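Local coordinates for protein ribulose-1,5-bisphosphate carboxylase/oxygenase large subunit (Rhodopseudomonas palustris, PDB 3QFW) that belongs to the RuBisCO-like proteins, barrel-fold relatives of the carbon-fixing carboxylase, and probably binds magnesium, although its own reaction remains uncertain, at residues A299-A304 with C314-A319; A58-Q61 with Y65-R68; E190-A193 with R198-Y201; S33-L38 with F88-I93. One frame throughout, in Å; residues are numbered along the deposited sequence.

Overall arrangement
From the N terminus, the 33-38 loop after helix 18-31 comes first, and contact 4 closes only when the chain reaches 88-93. Within that excursion lies contact 2, the short hairpin of 58-61 with 65-68; the centres of these two contacts are about 20 Å apart. Both belong to the N-terminal part of the chain, and contact 4 sits where a second subunit meets it. The chain then enters the barrel, where contacts 3 and 1 follow in series, each linking a helix to the next strand of a beta-alpha-beta unit. No two contacts cross. Contacts 2 and 3 lie on opposite sides of the chain's centre, about 49 Å between their centres.

Contact 1: residues A299-A304 with C314-A319; sequences ALAQAA and CIPTPA
The pyrrolidine ring of Pro-316 rests against Ala-301 and Ala-304, two small residues one turn apart on a helix of the TIM barrel. Helix 294-305 and strand 315-319 form the second half of a beta-alpha-beta unit that starts at strand 280-284. The CB of Pro-316 points at the helix, and the ring leads with CG, 3.8 Å from Ala-301 CA. The same CG is 4.1 Å from Ala-304 CB, so one ring corner meets both alanines. Ala-304 turns its methyl toward the strand, where CB also lies 3.3 Å from Cys-314 O. In Cys-314 a chi1 of 167° sets SG beside the carbonyl carbon, and the side chain packs on Thr-281 and Arg-274 of the neighbouring strand and helix. The CB of Ile-315 points away from the helix, and its side chain packs on Leu-119 and Ile-122 of helix 118-126. The only hydrogen bond between the segments is made by the backbone: Cys-314 N donates to Ala-304 O at 2.8 Å, almost straight at 173°, with the donor standing above the carbonyl plane and not on a lone pair.

Contact 2: residues A58-Q61 with Y65-R68; sequences AELQ and YAVR
With chi1 at -64°, Tyr-65 carries its CG beside its own backbone N, and the ring comes up next to Ala-58 and Glu-59 of the facing strand. Leu-60 has a similar first torsion (-59°) and a second one extended, which lays CD2 against Ala-66 CB at 3.7 Å. These residues belong to the antiparallel hairpin of strands 53-59 and 64-71 in the N-terminal sheet. Ala-58 and Ala-66 are a hydrogen-bonded pair: Ala-58 N donates to Ala-66 O at 2.9 Å and 168°, and Ala-66 N returns a bond of 2.9 Å to Ala-58 O. Glu-59 and Tyr-65 are the next, non-hydrogen-bonded pair, with side chains on the other face. Here Glu-59 CB lies 4.0 Å from Tyr-65 CE2. Beyond it the chain turns a corner, and Leu-60 with Gln-61 makes a classic beta bulge opposite the residue before Tyr-65. The Tyr-65 ring also packs on Ala-18 and Ile-21 of helix 18-31, so a serine in its place would probably leave both residues and the Glu-59 methylene without their aromatic cover. Ala-58 O lies at the edge of this ring, near its plane, 3.3 Å from Tyr-65 CD2, and 3.2 Å from Tyr-65 CA in a CA-H...O contact. That carbonyl is therefore met by one N-H and flanked by carbon, and the hydrogen bonding between the segments is entirely backbone, with side chains contributing carbon contacts alone.

Contact 3: residues E190-A193 with R198-Y201; sequences EANA and RTLY
Two hydrogen bonds join the side-chain amide of Asn-192 to the backbone of Thr-199. Asn-192 ND2 donates to Thr-199 O at 3.2 Å, nearly straight at 173°; the acceptor lies almost in the amide plane, and the N-H meets a lone pair in the plane of the Thr-199 carbonyl. The return bond, from Thr-199 N to Asn-192 OD1 at 3.0 Å, is more bent (145°), and its donor is tilted well out of the carbonyl plane of the amide. A first torsion of -78° places the Asn-192 CG beside its backbone N and carries the amide from the helix across to the Thr-199 backbone. The backbone N-H and C=O of Thr-199 are thus both gripped by one side chain, which fixes the rotation of the amide. The pairing ties helix 177-195 to the lead-in of strand 200-202, within a beta-alpha-beta unit of the TIM barrel. With an alanine in place of Asn-192, the N-H and C=O of Thr-199 are likely to lose these mates. In van der Waals contact, Thr-199 CB lies 3.3 Å from Asn-192 OD1; the threonine side chain packs on Ala-156, Val-188 and Ile-163. Outside the pair, Thr-199 OG1 hydrogen-bonds to Val-160 O, and Arg-198 NE to Leu-125 O.

Contact 4: residues S33-L38 with F88-I93; sequences SVECPL and FGNSSI
Glu-35 reaches across to Asn-90, the single residue of 88-93 that it meets. That segment begins at Phe-88, whose ring has Ser-92 CA over one face and whose O accepts Ser-92 N at 3.0 Å. Gly-89 follows; its O takes a hydrogen bond from Ser-92 OG at 3.0 Å, the donor lying above the carbonyl plane. Next, the CB of Asn-90 points toward the 33-38 loop, and its ND2 comes 3.0 Å from Glu-35 OE1 and 3.4 Å from Glu-35 OE2. The glutamate arrives with an extended chain, CG anti to the backbone N (chi1 178°), and its carboxylate stands nearly perpendicular to the Asn-90 amide, the planes 82° apart. The two loops belong to the N-terminal part of the chain and face the barrel of the second subunit, a boundary like the one where RuBisCO enzymes build their active sites, and probably the corresponding site here. From that subunit Lys-139 donates to Glu-35 O, His-167 packs on Glu-35, His-254 packs on Asn-90, and Tyr-292 packs on Ile-93. Ser-91 then opens a short 3-10 turn, its OG hydrogen-bonded to Gln-32 OE1 just ahead of the 33-38 loop. Finally Ile-93 N donates to Asn-90 O at 3.0 Å.

Contact 1: residues A299-A304 with C314-A319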
loop_
_atom_site.group_PDB
_atom_site.type_symbol
_atom_site.label_atom_id
_atom_site.label_comp_id
_atom_site.label_asym_id
_atom_site.label_seq_id
_atom_site.Cartn_x
_atom_site.Cartn_y
_atom_site.Cartn_z
ATOM N N ALA B 299 3.673 -3.829 22.331
ATOM C CA ALA B 299 2.810 -4.797 21.649
ATOM C C ALA B 299 3.424 -5.231 20.314
ATOM O O ALA B 299 3.343 -6.393 19.927
ATOM C CB ALA B 299 1.424 -4.210 21.436
ATOM N N LEU B 300 4.025 -4.273 19.615
ATOM C CA LEU B 300 4.723 -4.536 18.363
ATOM C C LEU B 300 5.889 -5.502 18.577
ATOM O O LEU B 300 6.041 -6.493 17.856
ATOM C CB LEU B 300 5.201 -3.214 17.755
ATOM C CG LEU B 300 5.915 -3.248 16.403
ATOM C CD1 LEU B 300 5.484 -4.454 15.644
ATOM C CD2 LEU B 300 5.640 -1.966 15.583
ATOM N N ALA B 301 6.715 -5.210 19.579
ATOM C CA ALA B 301 7.802 -6.116 19.932
ATOM C C ALA B 301 7.280 -7.532 20.199
ATOM O O ALA B 301 7.836 -8.517 19.702
ATOM C CB ALA B 301 8.567 -5.571 21.145
ATOM N N GLN B 302 6.203 -7.635 20.973
ATOM C CA GLN B 302 5.664 -8.943 21.356
ATOM C C GLN B 302 5.053 -9.686 20.164
ATOM O O GLN B 302 5.204 -10.899 20.029
ATOM C CB GLN B 302 4.628 -8.800 22.477
ATOM C CG GLN B 302 5.223 -8.303 23.788
ATOM C CD GLN B 302 4.171 -7.853 24.789
ATOM O OE1 GLN B 302 3.013 -7.647 24.440
ATOM N NE2 GLN B 302 4.583 -7.684 26.047
ATOM N N ALA B 303 4.370 -8.951 19.297
ATOM C CA ALA B 303 3.809 -9.564 18.103
ATOM C C ALA B 303 4.933 -10.134 17.235
ATOM O O ALA B 303 4.779 -11.177 16.598
ATOM C CB ALA B 303 2.987 -8.556 17.338
ATOM N N ALA B 304 6.079 -9.462 17.232
ATOM C CA ALA B 304 7.207 -9.917 16.429
ATOM C C ALA B 304 7.878 -11.165 17.020
ATOM O O ALA B 304 8.327 -12.043 16.281
ATOM C CB ALA B 304 8.220 -8.810 16.280
ATOM N N CYS B 314 10.652 -12.672 14.767
ATOM C CA CYS B 314 11.211 -11.601 13.939
ATOM C C CYS B 314 11.802 -10.580 14.909
ATOM O O CYS B 314 11.164 -10.264 15.912
ATOM C CB CYS B 314 10.071 -10.969 13.103
ATOM S SG CYS B 314 10.416 -9.385 12.269
ATOM N N ILE B 315 13.012 -10.077 14.657
ATOM C CA ILE B 315 13.614 -9.131 15.609
ATOM C C ILE B 315 13.024 -7.731 15.467
ATOM O O ILE B 315 13.133 -7.114 14.414
ATOM C CB ILE B 315 15.149 -8.988 15.463
ATOM C CG1 ILE B 315 15.815 -10.324 15.126
ATOM C CG2 ILE B 315 15.746 -8.364 16.724
ATOM C CD1 ILE B 315 16.073 -10.475 13.632
ATOM N N PRO B 316 12.419 -7.214 16.545
ATOM C CA PRO B 316 11.923 -5.838 16.492
ATOM C C PRO B 316 13.104 -4.889 16.389
ATOM O O PRO B 316 14.082 -5.037 17.127
ATOM C CB PRO B 316 11.212 -5.649 17.836
ATOM C CG PRO B 316 11.208 -7.002 18.506
ATOM C CD PRO B 316 12.293 -7.814 17.884
ATOM N N THR B 317 13.027 -3.931 15.477
ATOM C CA THR B 317 14.150 -3.046 15.237
ATOM C C THR B 317 13.743 -1.586 15.358
ATOM O O THR B 317 13.441 -0.930 14.349
ATOM C CB THR B 317 14.753 -3.330 13.862
ATOM O OG1 THR B 317 15.078 -4.720 13.772
ATOM C CG2 THR B 317 15.987 -2.484 13.620
ATOM N N PRO B 318 13.730 -1.064 16.594
ATOM C CA PRO B 318 13.257 0.298 16.869
ATOM C C PRO B 318 14.209 1.332 16.306
ATOM O O PRO B 318 15.423 1.113 16.292
ATOM C CB PRO B 318 13.291 0.393 18.406
ATOM C CG PRO B 318 13.543 -0.950 18.899
ATOM C CD PRO B 318 14.164 -1.756 17.820
ATOM N N ALA B 319 13.651 2.462 15.893
ATOM C CA ALA B 319 14.421 3.551 15.309
ATOM C C ALA B 319 13.896 4.892 15.807
ATOM O O ALA B 319 12.705 5.057 16.058
ATOM C CB ALA B 319 14.373 3.491 13.799
#

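Contact 2: residues A58-Q61 with Y65-R68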
loop_
_atom_site.group_PDB
_atom_site.type_symbol
_atom_site.label_atom_id
_atom_site.label_comp_id
_atom_site.label_asym_id
_atom_site.label_seq_id
_atom_site.Cartn_x
_atom_site.Cartn_y
_atom_site.Cartn_z
ATOM N N ALA B 58 -17.604 -4.851 22.040
ATOM C CA ALA B 58 -17.235 -4.458 23.390
ATOM C C ALA B 58 -16.884 -2.982 23.464
ATOM O O ALA B 58 -16.413 -2.394 22.486
ATOM C CB ALA B 58 -16.073 -5.308 23.893
ATOM N N GLU B 59 -17.116 -2.383 24.627
ATOM C CA GLU B 59 -16.738 -0.994 24.839
ATOM C C GLU B 59 -15.335 -0.902 25.398
ATOM O O GLU B 59 -15.043 -1.430 26.474
ATOM C CB GLU B 59 -17.722 -0.275 25.764
ATOM C CG GLU B 59 -17.280 1.140 26.123
ATOM C CD GLU B 59 -18.371 1.957 26.795
ATOM O OE1 GLU B 59 -19.566 1.709 26.519
ATOM O OE2 GLU B 59 -18.026 2.853 27.597
ATOM N N LEU B 60 -14.461 -0.240 24.654
ATOM C CA LEU B 60 -13.114 0.028 25.123
ATOM C C LEU B 60 -13.179 1.224 26.055
ATOM O O LEU B 60 -12.588 1.229 27.134
ATOM C CB LEU B 60 -12.194 0.326 23.944
ATOM C CG LEU B 60 -12.086 -0.795 22.912
ATOM C CD1 LEU B 60 -11.213 -0.366 21.746
ATOM C CD2 LEU B 60 -11.545 -2.054 23.568
ATOM N N GLN B 61 -13.915 2.234 25.612
ATOM C CA GLN B 61 -14.176 3.435 26.388
ATOM C C GLN B 61 -15.349 4.114 25.704
ATOM O O GLN B 61 -15.700 3.746 24.587
ATOM C CB GLN B 61 -12.953 4.354 26.402
ATOM C CG GLN B 61 -12.465 4.782 25.033
ATOM C CD GLN B 61 -11.269 5.710 25.108
ATOM O OE1 GLN B 61 -10.475 5.638 26.043
ATOM N NE2 GLN B 61 -11.138 6.591 24.122
ATOM N N TYR B 65 -15.271 1.350 20.359
ATOM C CA TYR B 65 -15.620 -0.054 20.503
ATOM C C TYR B 65 -14.616 -0.964 19.824
ATOM O O TYR B 65 -13.978 -0.585 18.845
ATOM C CB TYR B 65 -17.006 -0.320 19.916
ATOM C CG TYR B 65 -18.105 0.406 20.642
ATOM C CD1 TYR B 65 -18.465 1.697 20.280
ATOM C CD2 TYR B 65 -18.772 -0.192 21.704
ATOM C CE1 TYR B 65 -19.468 2.373 20.949
ATOM C CE2 TYR B 65 -19.776 0.472 22.381
ATOM C CZ TYR B 65 -20.122 1.754 22.000
ATOM O OH TYR B 65 -21.122 2.418 22.673
ATOM N N ALA B 66 -14.486 -2.168 20.361
ATOM C CA ALA B 66 -13.774 -3.231 19.682
ATOM C C ALA B 66 -14.813 -4.176 19.104
ATOM O O ALA B 66 -15.749 -4.588 19.793
ATOM C CB ALA B 66 -12.857 -3.967 20.644
ATOM N N VAL B 67 -14.656 -4.507 17.833
ATOM C CA VAL B 67 -15.614 -5.369 17.161
ATOM C C VAL B 67 -14.901 -6.548 16.526
ATOM O O VAL B 67 -14.007 -6.378 15.701
ATOM C CB VAL B 67 -16.428 -4.590 16.109
ATOM C CG1 VAL B 67 -17.366 -5.522 15.338
ATOM C CG2 VAL B 67 -17.202 -3.459 16.784
ATOM N N ARG B 68 -15.289 -7.745 16.952
ATOM C CA ARG B 68 -14.756 -8.979 16.394
ATOM C C ARG B 68 -15.653 -9.467 15.270
ATOM O O ARG B 68 -16.856 -9.686 15.464
ATOM C CB ARG B 68 -14.630 -10.049 17.480
ATOM C CG ARG B 68 -13.432 -9.849 18.392
ATOM C CD ARG B 68 -13.460 -10.789 19.602
ATOM N NE ARG B 68 -13.350 -12.199 19.235
ATOM C CZ ARG B 68 -12.203 -12.870 19.142
ATOM N NH1 ARG B 68 -11.053 -12.253 19.360
ATOM N NH2 ARG B 68 -12.207 -14.154 18.810
#

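Contact 3: residues E190-A193 with R198-Y201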
loop_
_atom_site.group_PDB
_atom_site.type_symbol
_atom_site.label_atom_id
_atom_site.label_comp_id
_atom_site.label_asym_id
_atom_site.label_seq_id
_atom_site.Cartn_x
_atom_site.Cartn_y
_atom_site.Cartn_z
ATOM N N GLU B 190 35.537 -5.915 3.909
ATOM C CA GLU B 190 36.879 -5.509 4.288
ATOM C C GLU B 190 36.943 -5.212 5.780
ATOM O O GLU B 190 37.845 -5.669 6.476
ATOM C CB GLU B 190 37.328 -4.307 3.454
ATOM C CG GLU B 190 37.301 -4.596 1.961
ATOM C CD GLU B 190 37.788 -3.435 1.111
ATOM O OE1 GLU B 190 38.243 -3.693 -0.021
ATOM O OE2 GLU B 190 37.722 -2.273 1.569
ATOM N N ALA B 191 35.967 -4.454 6.264
ATOM C CA ALA B 191 35.855 -4.152 7.678
ATOM C C ALA B 191 35.751 -5.435 8.508
ATOM O O ALA B 191 36.431 -5.573 9.521
ATOM C CB ALA B 191 34.658 -3.250 7.931
ATOM N N ASN B 192 34.897 -6.361 8.074
ATOM C CA ASN B 192 34.758 -7.650 8.746
ATOM C C ASN B 192 36.100 -8.374 8.857
ATOM O O ASN B 192 36.431 -8.927 9.901
ATOM C CB ASN B 192 33.748 -8.557 8.031
ATOM C CG ASN B 192 32.301 -8.174 8.327
ATOM O OD1 ASN B 192 32.023 -7.406 9.247
ATOM N ND2 ASN B 192 31.377 -8.722 7.552
ATOM N N ALA B 193 36.857 -8.377 7.766
ATOM C CA ALA B 193 38.132 -9.087 7.735
ATOM C C ALA B 193 39.121 -8.490 8.732
ATOM O O ALA B 193 39.761 -9.212 9.483
ATOM C CB ALA B 193 38.714 -9.077 6.330
ATOM N N ARG B 198 31.288 -9.762 11.799
ATOM C CA ARG B 198 30.264 -10.481 11.049
ATOM C C ARG B 198 29.094 -9.526 10.746
ATOM O O ARG B 198 27.924 -9.913 10.782
ATOM C CB ARG B 198 29.797 -11.736 11.813
ATOM C CG ARG B 198 30.913 -12.757 12.132
ATOM C CD ARG B 198 30.365 -14.080 12.729
ATOM N NE ARG B 198 29.466 -14.757 11.791
ATOM C CZ ARG B 198 29.402 -16.072 11.589
ATOM N NH1 ARG B 198 30.180 -16.910 12.267
ATOM N NH2 ARG B 198 28.544 -16.552 10.688
ATOM N N THR B 199 29.438 -8.271 10.458
ATOM C CA THR B 199 28.469 -7.226 10.157
ATOM C C THR B 199 27.727 -7.521 8.857
ATOM O O THR B 199 28.345 -7.888 7.854
ATOM C CB THR B 199 29.154 -5.852 10.001
ATOM O OG1 THR B 199 29.627 -5.390 11.269
ATOM C CG2 THR B 199 28.164 -4.826 9.427
ATOM N N LEU B 200 26.405 -7.351 8.874
ATOM C CA LEU B 200 25.573 -7.562 7.681
ATOM C C LEU B 200 25.209 -6.254 6.976
ATOM O O LEU B 200 25.066 -5.210 7.614
ATOM C CB LEU B 200 24.276 -8.285 8.054
ATOM C CG LEU B 200 24.342 -9.706 8.611
ATOM C CD1 LEU B 200 23.046 -10.028 9.331
ATOM C CD2 LEU B 200 24.597 -10.714 7.502
ATOM N N TYR B 201 25.047 -6.323 5.658
ATOM C CA TYR B 201 24.540 -5.185 4.883
ATOM C C TYR B 201 23.199 -5.493 4.215
ATOM O O TYR B 201 23.050 -6.508 3.531
ATOM C CB TYR B 201 25.574 -4.743 3.848
ATOM C CG TYR B 201 25.090 -3.688 2.877
ATOM C CD1 TYR B 201 24.468 -2.525 3.324
ATOM C CD2 TYR B 201 25.280 -3.842 1.508
ATOM C CE1 TYR B 201 24.024 -1.553 2.414
ATOM C CE2 TYR B 201 24.855 -2.878 0.612
ATOM C CZ TYR B 201 24.234 -1.737 1.066
ATOM O OH TYR B 201 23.814 -0.778 0.151
#

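Contact 4: residues S33-L38 with F88-I93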
loop_
_atom_site.group_PDB
_atom_site.type_symbol
_atom_site.label_atom_id
_atom_site.label_comp_id
_atom_site.label_asym_id
_atom_site.label_seq_id
_atom_site.Cartn_x
_atom_site.Cartn_y
_atom_site.Cartn_z
ATOM N N SER B 33 -17.129 -8.371 3.420
ATOM C CA SER B 33 -17.627 -9.656 2.983
ATOM C C SER B 33 -18.201 -9.554 1.574
ATOM O O SER B 33 -17.477 -9.468 0.579
ATOM C CB SER B 33 -18.728 -10.129 3.933
ATOM O OG SER B 33 -19.067 -11.464 3.654
ATOM N N VAL B 34 -19.523 -9.564 1.508
ATOM C CA VAL B 34 -20.224 -9.581 0.236
ATOM C C VAL B 34 -20.392 -8.184 -0.323
ATOM O O VAL B 34 -20.500 -8.010 -1.537
ATOM C CB VAL B 34 -21.599 -10.211 0.404
ATOM C CG1 VAL B 34 -21.451 -11.674 0.785
ATOM C CG2 VAL B 34 -22.392 -9.449 1.457
ATOM N N GLU B 35 -20.434 -7.193 0.559
ATOM C CA GLU B 35 -20.560 -5.812 0.138
ATOM C C GLU B 35 -21.828 -5.688 -0.724
ATOM O O GLU B 35 -21.827 -5.062 -1.785
ATOM C CB GLU B 35 -19.297 -5.391 -0.623
ATOM C CG GLU B 35 -19.309 -3.965 -1.178
ATOM C CD GLU B 35 -18.075 -3.667 -2.015
ATOM O OE1 GLU B 35 -17.130 -4.484 -1.982
ATOM O OE2 GLU B 35 -18.052 -2.630 -2.710
ATOM N N CYS B 36 -22.900 -6.323 -0.251
ATOM C CA CYS B 36 -24.215 -6.304 -0.895
ATOM C C CYS B 36 -25.243 -5.913 0.140
ATOM O O CYS B 36 -25.029 -6.116 1.329
ATOM C CB CYS B 36 -24.628 -7.715 -1.339
ATOM S SG CYS B 36 -23.650 -8.529 -2.582
ATOM N N PRO B 37 -26.394 -5.392 -0.299
ATOM C CA PRO B 37 -27.509 -5.524 0.638
ATOM C C PRO B 37 -27.836 -7.013 0.755
ATOM O O PRO B 37 -27.537 -7.765 -0.176
ATOM C CB PRO B 37 -28.647 -4.781 -0.069
ATOM C CG PRO B 37 -27.953 -3.828 -1.000
ATOM C CD PRO B 37 -26.736 -4.562 -1.467
ATOM N N LEU B 38 -28.413 -7.443 1.872
ATOM C CA LEU B 38 -28.806 -8.842 2.005
ATOM C C LEU B 38 -29.878 -9.235 0.979
ATOM O O LEU B 38 -29.993 -10.404 0.603
ATOM C CB LEU B 38 -29.264 -9.154 3.437
ATOM C CG LEU B 38 -28.156 -9.330 4.483
ATOM C CD1 LEU B 38 -28.728 -9.570 5.888
ATOM C CD2 LEU B 38 -27.208 -10.464 4.095
ATOM N N PHE B 88 -9.187 -5.485 5.136
ATOM C CA PHE B 88 -9.312 -4.035 5.270
ATOM C C PHE B 88 -9.396 -3.235 3.972
ATOM O O PHE B 88 -9.326 -2.008 4.013
ATOM C CB PHE B 88 -8.132 -3.499 6.075
ATOM C CG PHE B 88 -8.434 -2.233 6.820
ATOM C CD1 PHE B 88 -9.642 -2.078 7.491
ATOM C CD2 PHE B 88 -7.499 -1.214 6.878
ATOM C CE1 PHE B 88 -9.921 -0.916 8.190
ATOM C CE2 PHE B 88 -7.766 -0.047 7.580
ATOM C CZ PHE B 88 -8.976 0.103 8.238
ATOM N N GLY B 89 -9.539 -3.912 2.840
ATOM C CA GLY B 89 -9.572 -3.230 1.546
ATOM C C GLY B 89 -10.454 -1.993 1.480
ATOM O O GLY B 89 -9.975 -0.870 1.271
ATOM N N ASN B 90 -11.758 -2.199 1.642
ATOM C CA ASN B 90 -12.715 -1.106 1.590
ATOM C C ASN B 90 -12.810 -0.293 2.865
ATOM O O ASN B 90 -12.992 0.920 2.810
ATOM C CB ASN B 90 -14.110 -1.631 1.213
ATOM C CG ASN B 90 -14.272 -1.826 -0.280
ATOM O OD1 ASN B 90 -13.484 -1.308 -1.073
ATOM N ND2 ASN B 90 -15.303 -2.570 -0.672
ATOM N N SER B 91 -12.701 -0.955 4.016
ATOM C CA SER B 91 -12.902 -0.249 5.272
ATOM C C SER B 91 -11.772 0.742 5.500
ATOM O O SER B 91 -11.910 1.693 6.267
ATOM C CB SER B 91 -13.032 -1.224 6.445
ATOM O OG SER B 91 -14.296 -1.859 6.409
ATOM N N SER B 92 -10.659 0.538 4.809
ATOM C CA SER B 92 -9.539 1.449 4.969
ATOM C C SER B 92 -9.940 2.850 4.519
ATOM O O SER B 92 -9.349 3.834 4.951
ATOM C CB SER B 92 -8.308 0.967 4.203
ATOM O OG SER B 92 -8.442 1.171 2.815
ATOM N N ILE B 93 -10.971 2.933 3.678
ATOM C CA ILE B 93 -11.421 4.224 3.165
ATOM C C ILE B 93 -12.274 4.977 4.191
ATOM O O ILE B 93 -12.460 6.189 4.088
ATOM C CB ILE B 93 -12.218 4.064 1.859
ATOM C CG1 ILE B 93 -11.430 3.221 0.851
ATOM C CG2 ILE B 93 -12.568 5.428 1.275
ATOM C CD1 ILE B 93 -10.279 3.947 0.220
#